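Local coordinates for protein alkaline phosphatase D (Bacillus subtilis, PDB 2YEQ) that hydrolyses phosphate esters as a phosphodiesterase and alkaline phosphatase, using an active site that contains iron and calcium, at residues 229-232 / 233-236; 178-181 / 182-186. One frame throughout, in Å; residues are numbered along the deposited sequence.

Contact 1: 229-232 / 233-236. With PE5 (3,6,9,12,15,18,21,24-octaoxahexacosan-1-ol), chain J.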
loop_
_atom_site.group_PDB
_atom_site.type_symbol
_atom_site.label_atom_id
_atom_site.label_comp_id
_atom_site.label_asym_id
_atom_site.label_seq_id
_atom_site.Cartn_x
_atom_site.Cartn_y
_atom_site.Cartn_z
ATOM N N GLU A 229 6.915 -18.319 -18.312
ATOM C CA GLU A 229 7.537 -17.526 -19.364
ATOM C C GLU A 229 6.719 -16.267 -19.715
ATOM O O GLU A 229 7.262 -15.168 -19.842
ATOM C CB GLU A 229 7.739 -18.406 -20.612
ATOM C CG GLU A 229 8.438 -17.724 -21.733
ATOM C CD GLU A 229 8.635 -18.684 -22.928
ATOM O OE1 GLU A 229 7.637 -19.243 -23.459
ATOM O OE2 GLU A 229 9.790 -18.869 -23.306
ATOM N N ALA A 230 5.424 -16.429 -19.911
ATOM C CA ALA A 230 4.556 -15.274 -20.229
ATOM C C ALA A 230 4.491 -14.334 -19.011
ATOM O O ALA A 230 4.415 -13.128 -19.163
ATOM C CB ALA A 230 3.142 -15.722 -20.586
ATOM N N PHE A 231 4.514 -14.904 -17.806
ATOM C CA PHE A 231 4.404 -14.076 -16.600
ATOM C C PHE A 231 5.605 -13.174 -16.402
ATOM O O PHE A 231 5.454 -12.034 -15.971
ATOM C CB PHE A 231 4.172 -14.905 -15.356
ATOM C CG PHE A 231 4.013 -14.045 -14.119
ATOM C CD1 PHE A 231 2.843 -13.336 -13.928
ATOM C CD2 PHE A 231 5.064 -13.880 -13.235
ATOM C CE1 PHE A 231 2.679 -12.479 -12.822
ATOM C CE2 PHE A 231 4.916 -13.040 -12.114
ATOM C CZ PHE A 231 3.722 -12.337 -11.922
ATOM N N VAL A 232 6.799 -13.646 -16.744
ATOM C CA VAL A 232 7.987 -12.824 -16.601
ATOM C C VAL A 232 7.925 -11.571 -17.484
ATOM O O VAL A 232 8.344 -10.480 -17.080
ATOM C CB VAL A 232 9.270 -13.628 -16.860
ATOM C CG1 VAL A 232 10.520 -12.727 -16.756
ATOM C CG2 VAL A 232 9.353 -14.783 -15.851
ATOM N N LEU A 233 7.401 -11.733 -18.694
ATOM C CA LEU A 233 7.205 -10.599 -19.580
ATOM C C LEU A 233 6.153 -9.660 -18.985
ATOM O O LEU A 233 6.294 -8.453 -19.010
ATOM C CB LEU A 233 6.769 -11.088 -20.958
ATOM C CG LEU A 233 7.860 -11.834 -21.741
ATOM C CD1 LEU A 233 7.235 -12.477 -22.990
ATOM C CD2 LEU A 233 8.971 -10.854 -22.091
ATOM N N ARG A 234 5.107 -10.245 -18.437
ATOM C CA ARG A 234 4.068 -9.472 -17.793
ATOM C C ARG A 234 4.586 -8.675 -16.576
ATOM O O ARG A 234 4.245 -7.507 -16.392
ATOM C CB ARG A 234 2.961 -10.407 -17.391
ATOM C CG ARG A 234 1.704 -9.743 -17.074
ATOM C CD ARG A 234 0.677 -10.746 -16.776
ATOM N NE ARG A 234 -0.558 -10.097 -16.413
ATOM C CZ ARG A 234 -1.685 -10.709 -16.127
ATOM N NH1 ARG A 234 -1.787 -12.032 -16.184
ATOM N NH2 ARG A 234 -2.739 -9.982 -15.802
ATOM N N ARG A 235 5.453 -9.289 -15.774
ATOM C CA ARG A 235 6.026 -8.604 -14.634
ATOM C C ARG A 235 6.909 -7.438 -15.050
ATOM O O ARG A 235 6.872 -6.377 -14.417
ATOM C CB ARG A 235 6.810 -9.563 -13.722
ATOM C CG ARG A 235 7.007 -9.014 -12.319
ATOM C CD ARG A 235 7.680 -10.015 -11.395
ATOM N NE ARG A 235 9.133 -9.869 -11.350
ATOM C CZ ARG A 235 9.919 -10.509 -10.489
ATOM N NH1 ARG A 235 9.386 -11.372 -9.643
ATOM N NH2 ARG A 235 11.224 -10.310 -10.489
ATOM N N ALA A 236 7.682 -7.602 -16.113
ATOM C CA ALA A 236 8.471 -6.510 -16.648
ATOM C C ALA A 236 7.598 -5.314 -17.095
ATOM O O ALA A 236 7.938 -4.169 -16.813
ATOM C CB ALA A 236 9.394 -6.996 -17.824
HETATM C C48 PE5 J . 0.219 -13.843 -24.014
HETATM C C50 PE5 J . -1.143 -13.824 -23.312
HETATM O O1 PE5 J . -1.053 -14.099 -21.900
HETATM C C1 PE5 J . 0.121 -13.571 -21.245
HETATM C C2 PE5 J . -0.003 -13.595 -19.710
HETATM O O2 PE5 J . -1.015 -14.492 -19.241
#
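The ring of Phe-231 is met obliquely by two arginine chains of the next helical turn: CD of Arg-234 lies 4.4 Å from CD1 of the ring, and CD of Arg-235 lies 4.2 Å from CE2. Only methylene groups make these approaches; the guanidinium group of Arg-235 is turned 81° from the ring plane and does not stack on it. The ring also meets that of Tyr-217, with planes at about 45°, and packs on Val-213. The guanidinium group of Arg-234 is approached obliquely by the polyether PE5, whose O2 stays 4.0 Å from NH1, while the methyl CB of Ala-230 touches C1 of the same molecule at 3.8 Å.

Phe-231 and Arg-235 are four apart on helix 228-245, and the backbone bond from Arg-235 N to Phe-231 O (2.8 Å) joins the same pair. Arg-234 N to Ala-230 O and Ala-236 N to Val-232 O, both 3.1 Å, continue the alpha-helical pattern. Arg-234 runs extended from CG to NE, which carries its charge away from the backbone, whereas Arg-235 bends at chi3 (93°) and leads its guanidinium group off past the ring. On the outer side of the helix, Leu-233 lays its CG 3.9 Å from the carbonyl O of Glu-229.

Both buried guanidinium groups are satisfied by residues beyond this turn. NH2 of Arg-234 hydrogen-bonds to Glu-175, a ligand of a sodium ion, and its NE probably to Tyr-182 OH, whereas Arg-235 reaches the carbonyl oxygens of Pro-257 and Gln-280 and the side chain of Asn-219. The aliphatic stems thus pack against an aromatic ring while the charged ends are taken up by loop residues and, for Arg-234, by Tyr-182 of helix 179-190, and the carboxylate of Glu-175 probably offsets the buried charge of Arg-234.

Contact 2: 178-181 / 182-186. With EDO (1,2-ethanediol), chain O; EDO (1,2-ethanediol), chain B.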
loop_
_atom_site.group_PDB
_atom_site.type_symbol
_atom_site.label_atom_id
_atom_site.label_comp_id
_atom_site.label_asym_id
_atom_site.label_seq_id
_atom_site.Cartn_x
_atom_site.Cartn_y
_atom_site.Cartn_z
ATOM N N THR A 178 0.085 -6.270 -21.581
ATOM C CA THR A 178 1.217 -5.542 -22.163
ATOM C C THR A 178 1.517 -4.259 -21.405
ATOM O O THR A 178 0.691 -3.766 -20.620
ATOM C CB THR A 178 0.898 -5.109 -23.597
ATOM O OG1 THR A 178 -0.185 -4.205 -23.541
ATOM C CG2 THR A 178 0.498 -6.306 -24.487
ATOM N N LEU A 179 2.677 -3.692 -21.674
ATOM C CA LEU A 179 3.059 -2.415 -21.118
ATOM C C LEU A 179 1.976 -1.360 -21.338
ATOM O O LEU A 179 1.612 -0.627 -20.405
ATOM C CB LEU A 179 4.402 -1.958 -21.670
ATOM C CG LEU A 179 4.939 -0.598 -21.202
ATOM C CD1 LEU A 179 5.140 -0.519 -19.678
ATOM C CD2 LEU A 179 6.220 -0.273 -21.945
ATOM N N GLN A 180 1.431 -1.292 -22.545
ATOM C CA GLN A 180 0.415 -0.290 -22.832
ATOM C C GLN A 180 -0.843 -0.571 -22.008
ATOM O O GLN A 180 -1.448 0.347 -21.489
ATOM C CB GLN A 180 0.112 -0.220 -24.353
ATOM C CG GLN A 180 -0.191 1.177 -24.882
ATOM C CD GLN A 180 0.780 2.266 -24.395
ATOM O OE1 GLN A 180 1.999 2.118 -24.468
ATOM N NE2 GLN A 180 0.228 3.350 -23.861
ATOM N N ASP A 181 -1.244 -1.835 -21.903
ATOM C CA ASP A 181 -2.375 -2.229 -21.081
ATOM C C ASP A 181 -2.193 -1.728 -19.605
ATOM O O ASP A 181 -3.120 -1.181 -19.017
ATOM C CB ASP A 181 -2.537 -3.751 -21.012
ATOM C CG ASP A 181 -2.937 -4.417 -22.333
ATOM O OD1 ASP A 181 -3.452 -3.761 -23.260
ATOM O OD2 ASP A 181 -2.779 -5.664 -22.391
ATOM N N TYR A 182 -1.013 -1.947 -19.046
ATOM C CA TYR A 182 -0.711 -1.535 -17.663
ATOM C C TYR A 182 -0.681 -0.024 -17.503
ATOM O O TYR A 182 -1.153 0.514 -16.497
ATOM C CB TYR A 182 0.618 -2.150 -17.159
ATOM C CG TYR A 182 0.429 -3.550 -16.661
ATOM C CD1 TYR A 182 0.013 -3.794 -15.348
ATOM C CD2 TYR A 182 0.660 -4.649 -17.496
ATOM C CE1 TYR A 182 -0.195 -5.099 -14.883
ATOM C CE2 TYR A 182 0.453 -5.949 -17.054
ATOM C CZ TYR A 182 0.036 -6.177 -15.746
ATOM O OH TYR A 182 -0.150 -7.469 -15.323
ATOM N N ARG A 183 -0.104 0.661 -18.476
ATOM C CA ARG A 183 -0.065 2.125 -18.470
ATOM C C ARG A 183 -1.481 2.704 -18.473
ATOM O O ARG A 183 -1.784 3.635 -17.691
ATOM C CB ARG A 183 0.718 2.655 -19.664
ATOM C CG ARG A 183 2.200 2.524 -19.568
ATOM C CD ARG A 183 2.834 2.819 -20.943
ATOM N NE ARG A 183 4.261 3.032 -20.850
ATOM C CZ ARG A 183 5.068 3.187 -21.889
ATOM N NH1 ARG A 183 4.595 3.146 -23.129
ATOM N NH2 ARG A 183 6.338 3.418 -21.689
ATOM N N ASN A 184 -2.342 2.146 -19.325
ATOM C CA ASN A 184 -3.707 2.608 -19.423
ATOM C C ASN A 184 -4.511 2.315 -18.157
ATOM O O ASN A 184 -5.374 3.108 -17.746
ATOM C CB ASN A 184 -4.403 2.044 -20.672
ATOM C CG ASN A 184 -3.835 2.623 -21.965
ATOM O OD1 ASN A 184 -3.142 3.641 -21.935
ATOM N ND2 ASN A 184 -4.098 1.956 -23.097
ATOM N N ARG A 185 -4.240 1.179 -17.523
ATOM C CA ARG A 185 -4.933 0.871 -16.277
ATOM C C ARG A 185 -4.470 1.846 -15.170
ATOM O O ARG A 185 -5.309 2.329 -14.411
ATOM C CB ARG A 185 -4.664 -0.562 -15.844
ATOM C CG ARG A 185 -5.376 -0.984 -14.577
ATOM C CD ARG A 185 -6.862 -0.949 -14.700
ATOM N NE ARG A 185 -7.436 -1.594 -15.889
ATOM C CZ ARG A 185 -7.854 -2.852 -15.981
ATOM N NH1 ARG A 185 -7.719 -3.697 -14.953
ATOM N NH2 ARG A 185 -8.421 -3.274 -17.127
ATOM N N HIS A 186 -3.169 2.102 -15.060
ATOM C CA HIS A 186 -2.672 3.142 -14.114
ATOM C C HIS A 186 -3.337 4.497 -14.381
ATOM O O HIS A 186 -3.736 5.189 -13.455
ATOM C CB HIS A 186 -1.157 3.319 -14.115
ATOM C CG HIS A 186 -0.432 2.332 -13.248
ATOM N ND1 HIS A 186 0.071 2.508 -11.982
ATOM C CD2 HIS A 186 -0.190 1.066 -13.527
ATOM C CE1 HIS A 186 0.638 1.370 -11.574
ATOM N NE2 HIS A 186 0.452 0.469 -12.485
HETATM C C1 EDO O . -2.164 -4.945 -26.442
HETATM O O1 EDO O . -3.488 -5.040 -25.883
HETATM C C2 EDO O . -1.557 -3.562 -26.196
HETATM O O2 EDO O . -0.145 -3.568 -26.443
HETATM C C1 EDO B . -3.932 -1.032 -24.310
HETATM O O1 EDO B . -3.783 -1.249 -25.726
HETATM C C2 EDO B . -5.333 -1.397 -23.805
HETATM O O2 EDO B . -5.764 -0.509 -22.766
#
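Arg-183 sets its CG anti to its own carbonyl carbon (chi1 -75°) and then runs extended to NE, which carries the guanidinium group back under Leu-179, the two chains crossing at a slant; that leucine, its CG anti to the backbone N, lays CD2 over the centre of one guanidinium face, 3.6 Å above the plane. Gln-180, bent at chi2, brings OE1 to the edge of the same group, where NH1 donates to it at 3.1 Å with an N-H...O angle of 150°. The amide plane is turned 66° from the guanidinium plane. NE of Arg-183 makes a salt bridge with Glu-244 of the helix 228-245. With an alanine here, Glu-244 would probably lose this salt-bridge mate, Leu-179 CD2 the flat surface it lies on, and the Gln-180 amide the bond that fixes its rotation.

These residues form the first turns of the helix 179-190, opened by a capping box: OG1 of the N-cap Thr-178 accepts from Asp-181 N (3.1 Å), and Thr-178 N returns a nearly straight bond to Asp-181 OD2 (3.0 Å), meeting it from above the carboxylate plane. Tyr-182 N bonds to Thr-178 O (2.9 Å), and CD2 of the tyrosine ring lies 3.2 Å from that oxygen, near the ring plane. One ethanediol, probably from the crystallisation liquor like its neighbour, donates to Asp-181 OD1, and another accepts from Asn-184 ND2 at 3.0 Å.

Along the chain, contact 2 comes first, in the opening turns of the helix 179-190, and contact 1 follows at the start of the helix 228-245. Each lies within one continuous run of residues, so neither closes a long loop, and they stand in series without nesting or crossing. Between them run the helix 193-201, the strand 203-206 and the loop with the metal ligands Asp-209, Asp-210 and Glu-214. Their centres are 14 Å apart, and the two helices are joined directly where Arg-234 NE lies 2.9 Å from Tyr-182 OH, a probable hydrogen bond. Tyr-182 also packs on Ala-238 and Ala-241, further along the later helix.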